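Local coordinates for pesticidal crystal protein CRY4AA (Bacillus thuringiensis, PDB 2C9K) that kills mosquito larvae by binding to midgut epithelial cells and promoting their colloid-osmotic lysis, as a pore-forming three-domain delta-endotoxin, at residues P290-W295 / V477-L482; Y322-I327 / P462-Y467. All coordinates share one frame; numbering follows the deposited sequence.

Contact 1: residues P290-W295 / V477-L482; sequences PHLFTW and VKANSL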
loop_
_atom_site.group_PDB
_atom_site.type_symbol
_atom_site.label_atom_id
_atom_site.label_comp_id
_atom_site.label_asym_id
_atom_site.label_seq_id
_atom_site.Cartn_x
_atom_site.Cartn_y
_atom_site.Cartn_z
ATOM N N PRO A 290 -1.784 -9.571 -10.969
ATOM C CA PRO A 290 -2.920 -8.832 -10.406
ATOM C C PRO A 290 -4.063 -9.787 -10.087
ATOM O O PRO A 290 -4.437 -10.611 -10.909
ATOM C CB PRO A 290 -3.276 -7.856 -11.517
ATOM C CG PRO A 290 -1.953 -7.586 -12.153
ATOM C CD PRO A 290 -1.311 -8.951 -12.217
ATOM N N HIS A 291 -4.605 -9.682 -8.884
ATOM C CA HIS A 291 -5.696 -10.550 -8.466
ATOM C C HIS A 291 -6.619 -9.828 -7.494
ATOM O O HIS A 291 -6.357 -8.685 -7.111
ATOM C CB HIS A 291 -5.132 -11.794 -7.773
ATOM C CG HIS A 291 -4.345 -11.492 -6.533
ATOM N ND1 HIS A 291 -2.972 -11.606 -6.474
ATOM C CD2 HIS A 291 -4.738 -11.088 -5.301
ATOM C CE1 HIS A 291 -2.553 -11.291 -5.261
ATOM N NE2 HIS A 291 -3.605 -10.974 -4.531
ATOM N N LEU A 292 -7.701 -10.507 -7.110
ATOM C CA LEU A 292 -8.654 -9.978 -6.131
ATOM C C LEU A 292 -7.992 -10.239 -4.785
ATOM O O LEU A 292 -7.392 -11.293 -4.581
ATOM C CB LEU A 292 -9.983 -10.733 -6.187
ATOM C CG LEU A 292 -10.822 -10.657 -7.464
ATOM C CD1 LEU A 292 -12.065 -11.546 -7.311
ATOM C CD2 LEU A 292 -11.207 -9.198 -7.739
ATOM N N PHE A 293 -8.091 -9.289 -3.867
ATOM C CA PHE A 293 -7.462 -9.452 -2.561
ATOM C C PHE A 293 -7.707 -10.847 -1.963
ATOM O O PHE A 293 -8.832 -11.349 -1.987
ATOM C CB PHE A 293 -7.978 -8.380 -1.600
ATOM C CG PHE A 293 -7.159 -8.251 -0.360
ATOM C CD1 PHE A 293 -6.035 -7.450 -0.342
ATOM C CD2 PHE A 293 -7.492 -8.964 0.786
ATOM C CE1 PHE A 293 -5.252 -7.361 0.805
ATOM C CE2 PHE A 293 -6.716 -8.878 1.932
ATOM C CZ PHE A 293 -5.598 -8.081 1.944
ATOM N N THR A 294 -6.659 -11.481 -1.440
ATOM C CA THR A 294 -6.820 -12.807 -0.832
ATOM C C THR A 294 -6.326 -12.855 0.616
ATOM O O THR A 294 -5.418 -12.120 1.007
ATOM C CB THR A 294 -6.063 -13.936 -1.615
ATOM O OG1 THR A 294 -4.649 -13.718 -1.547
ATOM C CG2 THR A 294 -6.500 -13.978 -3.060
ATOM N N TRP A 295 -6.938 -13.731 1.405
ATOM C CA TRP A 295 -6.546 -13.917 2.795
ATOM C C TRP A 295 -5.911 -15.303 2.941
ATOM O O TRP A 295 -6.413 -16.290 2.409
ATOM C CB TRP A 295 -7.759 -13.781 3.706
ATOM C CG TRP A 295 -8.454 -12.487 3.544
ATOM C CD1 TRP A 295 -9.488 -12.204 2.694
ATOM C CD2 TRP A 295 -8.177 -11.284 4.252
ATOM N NE1 TRP A 295 -9.877 -10.892 2.839
ATOM C CE2 TRP A 295 -9.087 -10.306 3.791
ATOM C CE3 TRP A 295 -7.247 -10.933 5.233
ATOM C CZ2 TRP A 295 -9.093 -9.002 4.282
ATOM C CZ3 TRP A 295 -7.256 -9.638 5.717
ATOM C CH2 TRP A 295 -8.174 -8.687 5.242
ATOM N N VAL A 477 -11.113 -4.511 -5.761
ATOM C CA VAL A 477 -10.425 -5.785 -5.675
ATOM C C VAL A 477 -10.782 -6.545 -4.402
ATOM O O VAL A 477 -10.338 -7.684 -4.225
ATOM C CB VAL A 477 -8.882 -5.621 -5.749
ATOM C CG1 VAL A 477 -8.469 -5.202 -7.157
ATOM C CG2 VAL A 477 -8.412 -4.598 -4.726
ATOM N N LYS A 478 -11.576 -5.932 -3.522
ATOM C CA LYS A 478 -11.990 -6.600 -2.284
ATOM C C LYS A 478 -13.194 -7.490 -2.568
ATOM O O LYS A 478 -13.835 -8.001 -1.654
ATOM C CB LYS A 478 -12.361 -5.586 -1.196
ATOM C CG LYS A 478 -11.200 -4.792 -0.617
ATOM C CD LYS A 478 -10.211 -5.680 0.118
ATOM C CE LYS A 478 -10.862 -6.413 1.287
ATOM N NZ LYS A 478 -11.487 -5.479 2.260
ATOM N N ALA A 479 -13.493 -7.664 -3.849
ATOM C CA ALA A 479 -14.610 -8.493 -4.285
ATOM C C ALA A 479 -14.196 -9.957 -4.227
ATOM O O ALA A 479 -13.005 -10.257 -4.097
ATOM C CB ALA A 479 -15.004 -8.124 -5.702
ATOM N N ASN A 480 -15.170 -10.863 -4.327
ATOM C CA ASN A 480 -14.878 -12.290 -4.281
ATOM C C ASN A 480 -15.340 -13.075 -5.513
ATOM O O ASN A 480 -15.247 -14.306 -5.544
ATOM C CB ASN A 480 -15.476 -12.911 -3.017
ATOM C CG ASN A 480 -16.947 -12.564 -2.827
ATOM O OD1 ASN A 480 -17.685 -12.375 -3.798
ATOM N ND2 ASN A 480 -17.386 -12.499 -1.567
ATOM N N SER A 481 -15.831 -12.369 -6.527
ATOM C CA SER A 481 -16.285 -13.014 -7.753
ATOM C C SER A 481 -15.981 -12.142 -8.972
ATOM O O SER A 481 -16.340 -10.960 -9.020
ATOM C CB SER A 481 -17.785 -13.300 -7.685
ATOM O OG SER A 481 -18.227 -13.893 -8.898
ATOM N N LEU A 482 -15.334 -12.732 -9.968
ATOM C CA LEU A 482 -14.960 -11.991 -11.161
ATOM C C LEU A 482 -15.354 -12.695 -12.452
ATOM O O LEU A 482 -14.940 -13.823 -12.709
ATOM C CB LEU A 482 -13.453 -11.769 -11.139
ATOM C CG LEU A 482 -12.810 -11.023 -12.300
ATOM C CD1 LEU A 482 -13.155 -9.541 -12.228
ATOM C CD2 LEU A 482 -11.299 -11.244 -12.235
HETATM O O HOH W 1 -11.436 -10.341 -2.096
#

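Contact 2: residues Y322-I327 / P462-Y467; sequences YTLDNI and PKNTIY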
loop_
_atom_site.group_PDB
_atom_site.type_symbol
_atom_site.label_atom_id
_atom_site.label_comp_id
_atom_site.label_asym_id
_atom_site.label_seq_id
_atom_site.Cartn_x
_atom_site.Cartn_y
_atom_site.Cartn_z
ATOM N N TYR A 322 -10.928 -15.484 -1.099
ATOM C CA TYR A 322 -11.309 -14.106 -1.421
ATOM C C TYR A 322 -12.111 -13.560 -0.237
ATOM O O TYR A 322 -12.617 -14.327 0.588
ATOM C CB TYR A 322 -12.200 -14.072 -2.659
ATOM C CG TYR A 322 -11.514 -14.424 -3.944
ATOM C CD1 TYR A 322 -12.245 -14.911 -5.018
ATOM C CD2 TYR A 322 -10.147 -14.222 -4.116
ATOM C CE1 TYR A 322 -11.641 -15.181 -6.231
ATOM C CE2 TYR A 322 -9.533 -14.488 -5.329
ATOM C CZ TYR A 322 -10.293 -14.968 -6.382
ATOM O OH TYR A 322 -9.719 -15.232 -7.599
ATOM N N THR A 323 -12.253 -12.243 -0.170
ATOM C CA THR A 323 -12.975 -11.627 0.923
ATOM C C THR A 323 -14.393 -12.155 1.075
ATOM O O THR A 323 -15.163 -12.169 0.117
ATOM C CB THR A 323 -13.015 -10.109 0.757
ATOM O OG1 THR A 323 -11.675 -9.617 0.649
ATOM C CG2 THR A 323 -13.676 -9.458 1.967
ATOM N N LEU A 324 -14.715 -12.597 2.293
ATOM C CA LEU A 324 -16.032 -13.128 2.638
ATOM C C LEU A 324 -16.513 -14.291 1.783
ATOM O O LEU A 324 -17.708 -14.492 1.638
ATOM C CB LEU A 324 -17.069 -12.005 2.602
ATOM C CG LEU A 324 -16.970 -11.049 3.794
ATOM C CD1 LEU A 324 -17.959 -9.890 3.660
ATOM C CD2 LEU A 324 -17.237 -11.846 5.066
ATOM N N ASP A 325 -15.586 -15.061 1.231
ATOM C CA ASP A 325 -15.934 -16.198 0.386
ATOM C C ASP A 325 -15.717 -17.473 1.201
ATOM O O ASP A 325 -14.714 -17.607 1.894
ATOM C CB ASP A 325 -15.052 -16.179 -0.871
ATOM C CG ASP A 325 -15.470 -17.213 -1.905
ATOM O OD1 ASP A 325 -16.672 -17.543 -1.971
ATOM O OD2 ASP A 325 -14.596 -17.681 -2.666
ATOM N N ASN A 326 -16.650 -18.410 1.128
ATOM C CA ASN A 326 -16.520 -19.631 1.918
ATOM C C ASN A 326 -15.822 -20.769 1.194
ATOM O O ASN A 326 -15.918 -21.923 1.610
ATOM C CB ASN A 326 -17.895 -20.105 2.393
ATOM C CG ASN A 326 -18.796 -20.516 1.246
ATOM O OD1 ASN A 326 -19.937 -20.920 1.458
ATOM N ND2 ASN A 326 -18.287 -20.412 0.022
ATOM N N ILE A 327 -15.140 -20.445 0.104
ATOM C CA ILE A 327 -14.408 -21.445 -0.661
ATOM C C ILE A 327 -12.938 -21.108 -0.490
ATOM O O ILE A 327 -12.532 -19.969 -0.705
ATOM C CB ILE A 327 -14.765 -21.393 -2.165
ATOM C CG1 ILE A 327 -16.269 -21.603 -2.351
ATOM C CG2 ILE A 327 -13.992 -22.465 -2.925
ATOM C CD1 ILE A 327 -16.763 -21.262 -3.749
ATOM N N PRO A 462 -11.458 -7.746 6.493
ATOM C CA PRO A 462 -11.907 -9.070 6.042
ATOM C C PRO A 462 -13.426 -9.140 5.926
ATOM O O PRO A 462 -13.977 -10.076 5.341
ATOM C CB PRO A 462 -11.410 -10.007 7.144
ATOM C CG PRO A 462 -10.353 -9.234 7.842
ATOM C CD PRO A 462 -10.883 -7.837 7.841
ATOM N N LYS A 463 -14.097 -8.140 6.482
ATOM C CA LYS A 463 -15.549 -8.120 6.482
ATOM C C LYS A 463 -16.172 -7.055 5.584
ATOM O O LYS A 463 -17.389 -6.926 5.535
ATOM C CB LYS A 463 -16.047 -7.959 7.929
ATOM C CG LYS A 463 -15.628 -9.099 8.866
ATOM C CD LYS A 463 -16.469 -10.346 8.611
ATOM C CE LYS A 463 -15.883 -11.608 9.244
ATOM N NZ LYS A 463 -14.679 -12.104 8.499
ATOM N N ASN A 464 -15.340 -6.307 4.868
ATOM C CA ASN A 464 -15.837 -5.256 3.981
ATOM C C ASN A 464 -16.884 -4.399 4.674
ATOM O O ASN A 464 -17.861 -3.986 4.044
ATOM C CB ASN A 464 -16.477 -5.855 2.720
ATOM C CG ASN A 464 -15.455 -6.276 1.689
ATOM O OD1 ASN A 464 -14.439 -5.616 1.508
ATOM N ND2 ASN A 464 -15.727 -7.373 0.994
ATOM N N THR A 465 -16.694 -4.104 5.952
ATOM C CA THR A 465 -17.718 -3.335 6.640
ATOM C C THR A 465 -18.016 -1.969 6.032
ATOM O O THR A 465 -17.143 -1.281 5.486
ATOM C CB THR A 465 -17.409 -3.157 8.139
ATOM O OG1 THR A 465 -16.450 -2.112 8.313
ATOM C CG2 THR A 465 -16.860 -4.453 8.716
ATOM N N ILE A 466 -19.288 -1.605 6.124
ATOM C CA ILE A 466 -19.777 -0.338 5.628
ATOM C C ILE A 466 -20.165 0.428 6.876
ATOM O O ILE A 466 -21.012 -0.023 7.645
ATOM C CB ILE A 466 -20.996 -0.563 4.704
ATOM C CG1 ILE A 466 -20.529 -1.336 3.459
ATOM C CG2 ILE A 466 -21.636 0.767 4.332
ATOM C CD1 ILE A 466 -21.597 -1.703 2.467
ATOM N N TYR A 467 -19.517 1.563 7.099
ATOM C CA TYR A 467 -19.809 2.363 8.269
ATOM C C TYR A 467 -20.944 3.334 7.995
ATOM O O TYR A 467 -21.301 3.585 6.848
ATOM C CB TYR A 467 -18.555 3.107 8.724
ATOM C CG TYR A 467 -17.400 2.179 9.047
ATOM C CD1 TYR A 467 -16.422 1.891 8.095
ATOM C CD2 TYR A 467 -17.311 1.561 10.297
ATOM C CE1 TYR A 467 -15.386 1.012 8.380
ATOM C CE2 TYR A 467 -16.285 0.677 10.595
ATOM C CZ TYR A 467 -15.322 0.404 9.636
ATOM O OH TYR A 467 -14.304 -0.482 9.934
HETATM O O HOH W 2 -12.848 -12.796 4.367
#

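Contact 1: residues P290-W295 / V477-L482
Leu292 and Phe293 meet the backbone of 477-481 and the side chains of Lys478, Ala479 and Leu482 at the seam between the beta-prism (second) domain and the C-terminal beta-sandwich domain of the three-domain Cry toxin fold. Leu292 is buried, with CG anti to the carbonyl carbon (chi1 -64°). Its CD1 lies beside Ser481 N and Ala479 O, 3.6 Å from the latter, and 4.1 Å from Leu482 CB, while CD2 approaches the methyl of Ala479; Val488 of the strand 487-489 and Tyr322 of the strand 313-322 also touch this leucine. The Lys478 chain runs alongside Phe293 in the same direction, CD resting 3.9 Å from Phe293 CB. The lysine is bent at each of its last three torsions, and NZ is gripped by Glu258 OE1 (salt bridge), Asp461 O and Asn464 OD1; the Phe293 ring centre is 6.0 Å from NZ, too distant for more than a faint cation-pi pull. Phe293 turns its edge to Trp295, with CE2 above the centre of the indole and Trp295 CD2 in the plane of the phenyl ring: an edge-to-face meeting. The backbones are joined directly by a hydrogen bond from Phe293 N to Val477 O (2.8 Å, N-H...O angle 145°), and through a water that donates to both Phe293 O and Ala479 O.

Contact 2: residues Y322-I327 / P462-Y467
Thr323 and Leu324, in the connection between the strands 313-322 and 329-335 of the beta-prism domain, pack against Pro462 to Asn464 in the loop leading to the strand 471-475 of the C-terminal sandwich region. The apolar part is carried by Leu324, at the corner of a type II beta turn from Tyr322 to Asp325 closed by the hydrogen bond from Asp325 N to Tyr322 O. Its side chain crosses that of Lys463 at about a right angle, CD2 lying 3.9 Å from Lys463 CD.

Elsewhere carbon meets polar atoms. Leu324 CD1 is 3.6 Å from the carbonyl oxygen of Lys463, and Leu324 CG is 3.5 Å from Pro462 O. Thr323 and Asn464 meet tip to tip. OG1 of the threonine stands beside the backbone N (chi1 -56°), which puts CG2 anti to N; this methyl faces the amide and lies 3.4 Å from Pro462 O. The polar ends are engaged elsewhere: Thr323 OG1 accepts from Trp295 NE1, whereas Asn464 ND2 donates to Thr509 O.

Water supplies the polar link across the pair, accepting from Leu324 N at 2.8 Å and donating to Pro462 O at 3.1 Å. An approach of methyl against carbonyl and amide, bridged by one water and with the side-chain amide and hydroxyl held by third parties, is consistent with two loops aligned largely by their neighbours and by shape rather than by direct polar bonds.

How the contacts relate
Both contacts lie on the same boundary between the beta-prism and C-terminal domains, with centres about 10 Å apart, and contact 2 falls within the span of chain between the two segments of contact 1. Contact 1 is the more buried and buries more surface; contact 2 is partly exposed and involves loops alone. Both have a water bridge, but only contact 1 adds a direct backbone hydrogen bond, whereas contact 2 leans on carbon packed against carbonyl and amide groups. Segment 477-482 reaches both halves of contact 2: Lys478 the 462-467 side, and Asn480 the 322-327 side, by a probable hydrogen bond from Asn480 ND2 to Thr323 O (2.8 Å).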